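Local atomic coordinates of acetylornithine aminotransferase (Aquifex aeolicus, PDB entry 2EH6), a protein that catalyses the pyridoxal-phosphate-dependent transfer of an amino group from N(2)-acetyl-L-ornithine to 2-oxoglutarate, a reversible step of arginine biosynthesis. Residues L208-V214 and P234-A240; E86-A92 and G250-E256. One frame throughout, in Å; residues are numbered along the deposited sequence.

How the contacts relate
Both contacts are pairs of neighbouring strands in the seven-stranded mixed sheet of the large domain, and their centres lie about 9 Å apart. Contact 1 is a parallel pair in the interior of the sheet, wholly buried, whose C-terminal end reaches the cofactor. Contact 2 is antiparallel and joins strand 250-255 to 87-92, the outermost strand of this chain, where the second subunit packs and one end meets solvent. Strands 236-239 and 250-255 are themselves neighbours, so the two contacts share a seam: Asp-235 OD1 forms a salt bridge to Arg-255 NE at 2.6 Å. The carboxylates of contact 1 are buried and each has polar partners, whereas in contact 2 a long lysine-glutamate pair lies at a partly exposed end.

Contact 1 of 2, residues L208-V214 and P234-A240; sequences LLIIDEV and PDVIALA. With PLP (pyridoxal-5'-phosphate), chain C.
Strands 208-212 and 236-239 run parallel, their axes 4.7 Å apart at an angle of 15°, in the central sheet of the fold type I (aspartate aminotransferase) large domain. Ile-211 uses both its backbone groups towards the other strand, its N bonding Val-236 O and its O accepting from Ala-238 N, in the staggered pattern of a parallel pair. At the N-terminal end a side chain continues the ladder: Asp-235 OD2 takes the N-H of Leu-209 through its anti lone pair at 2.7 Å, almost straight (172°), while Leu-209 O accepts from the N atoms of both Asp-235 and Val-236. Leu-208 CD2 lies 3.6 Å from Asp-235 CG, the two side chains crossing at about a right angle. On the face bearing Ile-211 and Ile-237, Ile-211 CD1 rests on the Pro-234 ring, 3.6 Å from CB. The last strand residue, Asp-212, opens the cofactor site. It extends with CG anti to its backbone N (chi1 -179°); OD1 accepts from Val-214 N at 2.9 Å, closing an Asx turn that helps fix the carboxylate. Val-214 lies against the cofactor ring, with CG1 3.6 Å from PLP C4. Consistent with the protonated ring nitrogen known for this fold type, Asp-212 OD2 accepts a hydrogen bond from His-128 ND1 and stands 2.8 Å from PLP N1.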
# COMPACT_ATOMS: atom_id res chain seq x y z
N LEU A 208 -20.86 11.46 8.87
CA LEU A 208 -20.40 11.04 7.56
C LEU A 208 -20.62 9.56 7.30
O LEU A 208 -20.42 8.72 8.18
CB LEU A 208 -18.91 11.35 7.38
CG LEU A 208 -18.45 12.81 7.41
CD1 LEU A 208 -16.94 12.88 7.22
CD2 LEU A 208 -19.16 13.60 6.32
N LEU A 209 -21.05 9.24 6.08
CA LEU A 209 -21.28 7.87 5.67
C LEU A 209 -20.09 7.47 4.79
O LEU A 209 -19.86 8.05 3.74
CB LEU A 209 -22.58 7.74 4.87
CG LEU A 209 -22.88 6.36 4.27
CD1 LEU A 209 -22.91 5.32 5.37
CD2 LEU A 209 -24.20 6.40 3.52
N ILE A 210 -19.33 6.48 5.25
CA ILE A 210 -18.16 6.01 4.53
C ILE A 210 -18.40 4.56 4.14
O ILE A 210 -18.52 3.69 5.00
CB ILE A 210 -16.90 6.07 5.42
CG1 ILE A 210 -16.72 7.49 5.95
CG2 ILE A 210 -15.67 5.61 4.63
CD1 ILE A 210 -15.78 7.59 7.13
N ILE A 211 -18.49 4.32 2.84
CA ILE A 211 -18.73 2.97 2.36
C ILE A 211 -17.45 2.38 1.79
O ILE A 211 -16.81 2.97 0.92
CB ILE A 211 -19.84 2.94 1.28
CG1 ILE A 211 -21.12 3.56 1.84
CG2 ILE A 211 -20.10 1.51 0.84
CD1 ILE A 211 -22.27 3.63 0.85
N ASP A 212 -17.08 1.22 2.32
CA ASP A 212 -15.88 0.53 1.88
C ASP A 212 -16.25 -0.31 0.66
O ASP A 212 -16.88 -1.36 0.81
CB ASP A 212 -15.37 -0.38 3.00
CG ASP A 212 -14.09 -1.12 2.62
OD1 ASP A 212 -13.84 -1.30 1.41
OD2 ASP A 212 -13.36 -1.54 3.53
N GLU A 213 -15.89 0.14 -0.54
CA GLU A 213 -16.20 -0.62 -1.75
C GLU A 213 -14.97 -1.31 -2.34
O GLU A 213 -14.93 -1.61 -3.53
CB GLU A 213 -16.85 0.29 -2.79
CG GLU A 213 -18.24 0.76 -2.35
CD GLU A 213 -19.33 0.37 -3.32
OE1 GLU A 213 -19.18 -0.67 -4.02
OE2 GLU A 213 -20.35 1.09 -3.37
N VAL A 214 -13.98 -1.57 -1.50
CA VAL A 214 -12.75 -2.24 -1.96
C VAL A 214 -13.08 -3.57 -2.61
O VAL A 214 -12.51 -3.91 -3.64
CB VAL A 214 -11.79 -2.48 -0.77
CG1 VAL A 214 -10.68 -3.47 -1.17
CG2 VAL A 214 -11.16 -1.15 -0.36
N PRO A 234 -23.20 8.24 -0.26
CA PRO A 234 -22.03 8.28 0.63
C PRO A 234 -21.18 9.53 0.50
O PRO A 234 -21.06 10.12 -0.57
CB PRO A 234 -21.27 7.01 0.24
CG PRO A 234 -21.60 6.86 -1.23
CD PRO A 234 -23.08 7.15 -1.24
N ASP A 235 -20.59 9.95 1.62
CA ASP A 235 -19.73 11.12 1.63
C ASP A 235 -18.35 10.70 1.14
O ASP A 235 -17.63 11.48 0.51
CB ASP A 235 -19.66 11.68 3.05
CG ASP A 235 -21.02 12.10 3.58
OD1 ASP A 235 -21.56 13.11 3.09
OD2 ASP A 235 -21.57 11.40 4.46
N VAL A 236 -17.99 9.45 1.42
CA VAL A 236 -16.70 8.91 1.00
C VAL A 236 -16.80 7.41 0.73
O VAL A 236 -17.52 6.69 1.42
CB VAL A 236 -15.61 9.09 2.10
CG1 VAL A 236 -14.25 8.66 1.55
CG2 VAL A 236 -15.56 10.53 2.57
N ILE A 237 -16.10 6.94 -0.30
CA ILE A 237 -16.08 5.50 -0.58
C ILE A 237 -14.61 5.12 -0.79
O ILE A 237 -13.80 5.95 -1.20
CB ILE A 237 -16.90 5.11 -1.83
CG1 ILE A 237 -16.33 5.77 -3.08
CG2 ILE A 237 -18.37 5.49 -1.63
CD1 ILE A 237 -16.97 5.28 -4.37
N ALA A 238 -14.28 3.87 -0.48
CA ALA A 238 -12.92 3.37 -0.65
C ALA A 238 -12.95 2.32 -1.75
O ALA A 238 -13.88 1.51 -1.82
CB ALA A 238 -12.41 2.77 0.65
N LEU A 239 -11.94 2.33 -2.62
CA LEU A 239 -11.87 1.39 -3.73
C LEU A 239 -10.48 0.79 -3.83
O LEU A 239 -9.51 1.40 -3.40
CB LEU A 239 -12.18 2.10 -5.05
CG LEU A 239 -13.55 2.76 -5.23
CD1 LEU A 239 -13.47 3.74 -6.39
CD2 LEU A 239 -14.63 1.70 -5.47
N ALA A 240 -10.40 -0.40 -4.42
CA ALA A 240 -9.13 -1.08 -4.63
C ALA A 240 -9.38 -2.40 -5.35
O ALA A 240 -10.30 -2.51 -6.16
CB ALA A 240 -8.41 -1.32 -3.31
N1 PLP C . -11.70 -3.65 2.85
C2 PLP C . -12.47 -4.57 2.23
C2A PLP C . -13.97 -4.43 2.24
C3 PLP C . -11.88 -5.66 1.57
O3 PLP C . -12.66 -6.60 0.94
C4 PLP C . -10.45 -5.78 1.56
C4A PLP C . -9.83 -6.92 0.85
C5 PLP C . -9.66 -4.77 2.25
C6 PLP C . -10.35 -3.72 2.88
C5A PLP C . -8.15 -4.84 2.29
O4P PLP C . -7.62 -4.47 1.01
P PLP C . -6.00 -4.56 1.05
O1P PLP C . -5.49 -4.18 -0.29
O2P PLP C . -5.38 -3.57 2.14
O3P PLP C . -5.56 -6.07 1.39
O HOH W 1 -12.74 -1.36 -5.47

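Contact 2 of 2, residues E86-A92 and G250-E256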
# COMPACT_ATOMS: atom_id res chain seq x y z
N GLU A 86 -20.68 15.49 -7.35
CA GLU A 86 -19.34 15.97 -7.68
C GLU A 86 -18.39 15.57 -6.57
O GLU A 86 -18.72 15.67 -5.39
CB GLU A 86 -19.34 17.50 -7.83
CG GLU A 86 -20.33 18.03 -8.85
CD GLU A 86 -20.22 17.35 -10.19
OE1 GLU A 86 -19.08 17.11 -10.66
OE2 GLU A 86 -21.27 17.05 -10.80
N GLY A 87 -17.19 15.12 -6.95
CA GLY A 87 -16.23 14.70 -5.95
C GLY A 87 -14.80 14.72 -6.44
O GLY A 87 -14.52 15.10 -7.57
N LYS A 88 -13.89 14.32 -5.56
CA LYS A 88 -12.48 14.27 -5.90
C LYS A 88 -11.90 12.93 -5.47
O LYS A 88 -12.51 12.20 -4.68
CB LYS A 88 -11.72 15.43 -5.24
CG LYS A 88 -12.09 16.81 -5.79
CD LYS A 88 -11.20 17.90 -5.20
CE LYS A 88 -11.52 19.26 -5.80
NZ LYS A 88 -11.49 19.24 -7.29
N VAL A 89 -10.72 12.61 -5.98
CA VAL A 89 -10.09 11.33 -5.69
C VAL A 89 -8.67 11.46 -5.16
O VAL A 89 -7.94 12.38 -5.53
CB VAL A 89 -10.04 10.46 -6.99
CG1 VAL A 89 -9.24 9.17 -6.75
CG2 VAL A 89 -11.44 10.15 -7.46
N PHE A 90 -8.29 10.53 -4.29
CA PHE A 90 -6.93 10.46 -3.76
C PHE A 90 -6.51 9.04 -4.07
O PHE A 90 -7.21 8.10 -3.71
CB PHE A 90 -6.86 10.66 -2.25
CG PHE A 90 -5.53 10.24 -1.67
CD1 PHE A 90 -4.39 10.99 -1.89
CD2 PHE A 90 -5.41 9.03 -0.98
CE1 PHE A 90 -3.14 10.56 -1.44
CE2 PHE A 90 -4.17 8.58 -0.53
CZ PHE A 90 -3.02 9.35 -0.76
N PHE A 91 -5.36 8.87 -4.72
CA PHE A 91 -4.88 7.53 -5.09
C PHE A 91 -3.91 6.91 -4.09
O PHE A 91 -2.94 7.53 -3.69
CB PHE A 91 -4.23 7.57 -6.47
CG PHE A 91 -5.21 7.74 -7.59
CD1 PHE A 91 -6.04 6.68 -7.96
CD2 PHE A 91 -5.32 8.95 -8.27
CE1 PHE A 91 -6.98 6.83 -8.99
CE2 PHE A 91 -6.25 9.11 -9.31
CZ PHE A 91 -7.09 8.04 -9.66
N ALA A 92 -4.19 5.66 -3.72
CA ALA A 92 -3.34 4.92 -2.79
C ALA A 92 -2.85 3.65 -3.50
O ALA A 92 -2.95 3.54 -4.72
CB ALA A 92 -4.12 4.58 -1.52
N GLY A 250 -5.35 1.74 -5.24
CA GLY A 250 -6.40 1.98 -4.27
C GLY A 250 -6.81 3.43 -4.40
O GLY A 250 -6.13 4.21 -5.06
N ALA A 251 -7.93 3.79 -3.79
CA ALA A 251 -8.36 5.18 -3.85
C ALA A 251 -9.58 5.44 -3.01
O ALA A 251 -10.33 4.52 -2.65
CB ALA A 251 -8.67 5.57 -5.30
N ILE A 252 -9.76 6.70 -2.65
CA ILE A 252 -10.96 7.10 -1.95
C ILE A 252 -11.53 8.18 -2.84
O ILE A 252 -10.79 8.92 -3.50
CB ILE A 252 -10.70 7.68 -0.54
CG1 ILE A 252 -9.78 8.90 -0.62
CG2 ILE A 252 -10.15 6.60 0.37
CD1 ILE A 252 -9.73 9.69 0.69
N LEU A 253 -12.85 8.23 -2.90
CA LEU A 253 -13.56 9.22 -3.69
C LEU A 253 -14.45 9.88 -2.65
O LEU A 253 -15.16 9.19 -1.92
CB LEU A 253 -14.40 8.55 -4.78
CG LEU A 253 -14.93 9.44 -5.91
CD1 LEU A 253 -15.60 8.58 -6.97
CD2 LEU A 253 -15.90 10.48 -5.36
N ALA A 254 -14.40 11.20 -2.57
CA ALA A 254 -15.19 11.94 -1.60
C ALA A 254 -15.89 13.11 -2.26
O ALA A 254 -15.31 13.78 -3.12
CB ALA A 254 -14.30 12.44 -0.46
N ARG A 255 -17.12 13.37 -1.86
CA ARG A 255 -17.83 14.49 -2.46
C ARG A 255 -17.04 15.77 -2.17
O ARG A 255 -16.32 15.86 -1.16
CB ARG A 255 -19.27 14.56 -1.93
CG ARG A 255 -19.44 14.78 -0.44
CD ARG A 255 -20.91 14.64 -0.06
NE ARG A 255 -21.16 14.98 1.33
CZ ARG A 255 -21.09 16.21 1.82
NH1 ARG A 255 -20.79 17.24 1.03
NH2 ARG A 255 -21.30 16.43 3.11
N GLU A 256 -17.15 16.73 -3.08
CA GLU A 256 -16.46 18.01 -3.02
C GLU A 256 -16.23 18.65 -1.66
O GLU A 256 -15.11 19.03 -1.32
CB GLU A 256 -17.21 19.03 -3.88
CG GLU A 256 -17.05 18.86 -5.37
CD GLU A 256 -15.65 19.17 -5.85
OE1 GLU A 256 -14.91 19.89 -5.15
OE2 GLU A 256 -15.29 18.69 -6.94
O HOH W 2 -14.86 17.25 -8.83
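Val-89 and Leu-253 meet on one face of an antiparallel ladder, Val-89 CG2 3.9 Å from Leu-253 CG, at the border of the large-domain sheet. Six backbone hydrogen bonds and a weak seventh, Gly-250 N to Ala-92 O, join the strands. The packing is close towards the Gly-250 end. Val-89 CG1 sits over the centre of the Phe-91 ring, 3.7 Å above its plane, and also touches Ala-251 CB; helix 70-81 covers this face. On the opposite face, Phe-90 CB meets Ile-252 CG1 at 3.8 Å; with CG anti to the backbone N (chi1 165°), the Phe-90 ring swings away from strand 250-255, to meet the ring of His-267 in its own chain and Asn-6 of the second subunit. At the other end the backbones stay close, Gly-87 CA 3.8 Å from Arg-255 CA, but the side chains of Glu-86, Lys-88 and Glu-256 reach the looser solvent side. There Glu-256 CG lies against Glu-86 CB, and Lys-88 NZ and Glu-256 OE2 form only a long salt bridge of 3.9 Å. Backbone bonds and apolar packing thus hold this outermost strand of the chain, with further backbone bonds from the second subunit at Val-89; the long ion pair probably contributes little.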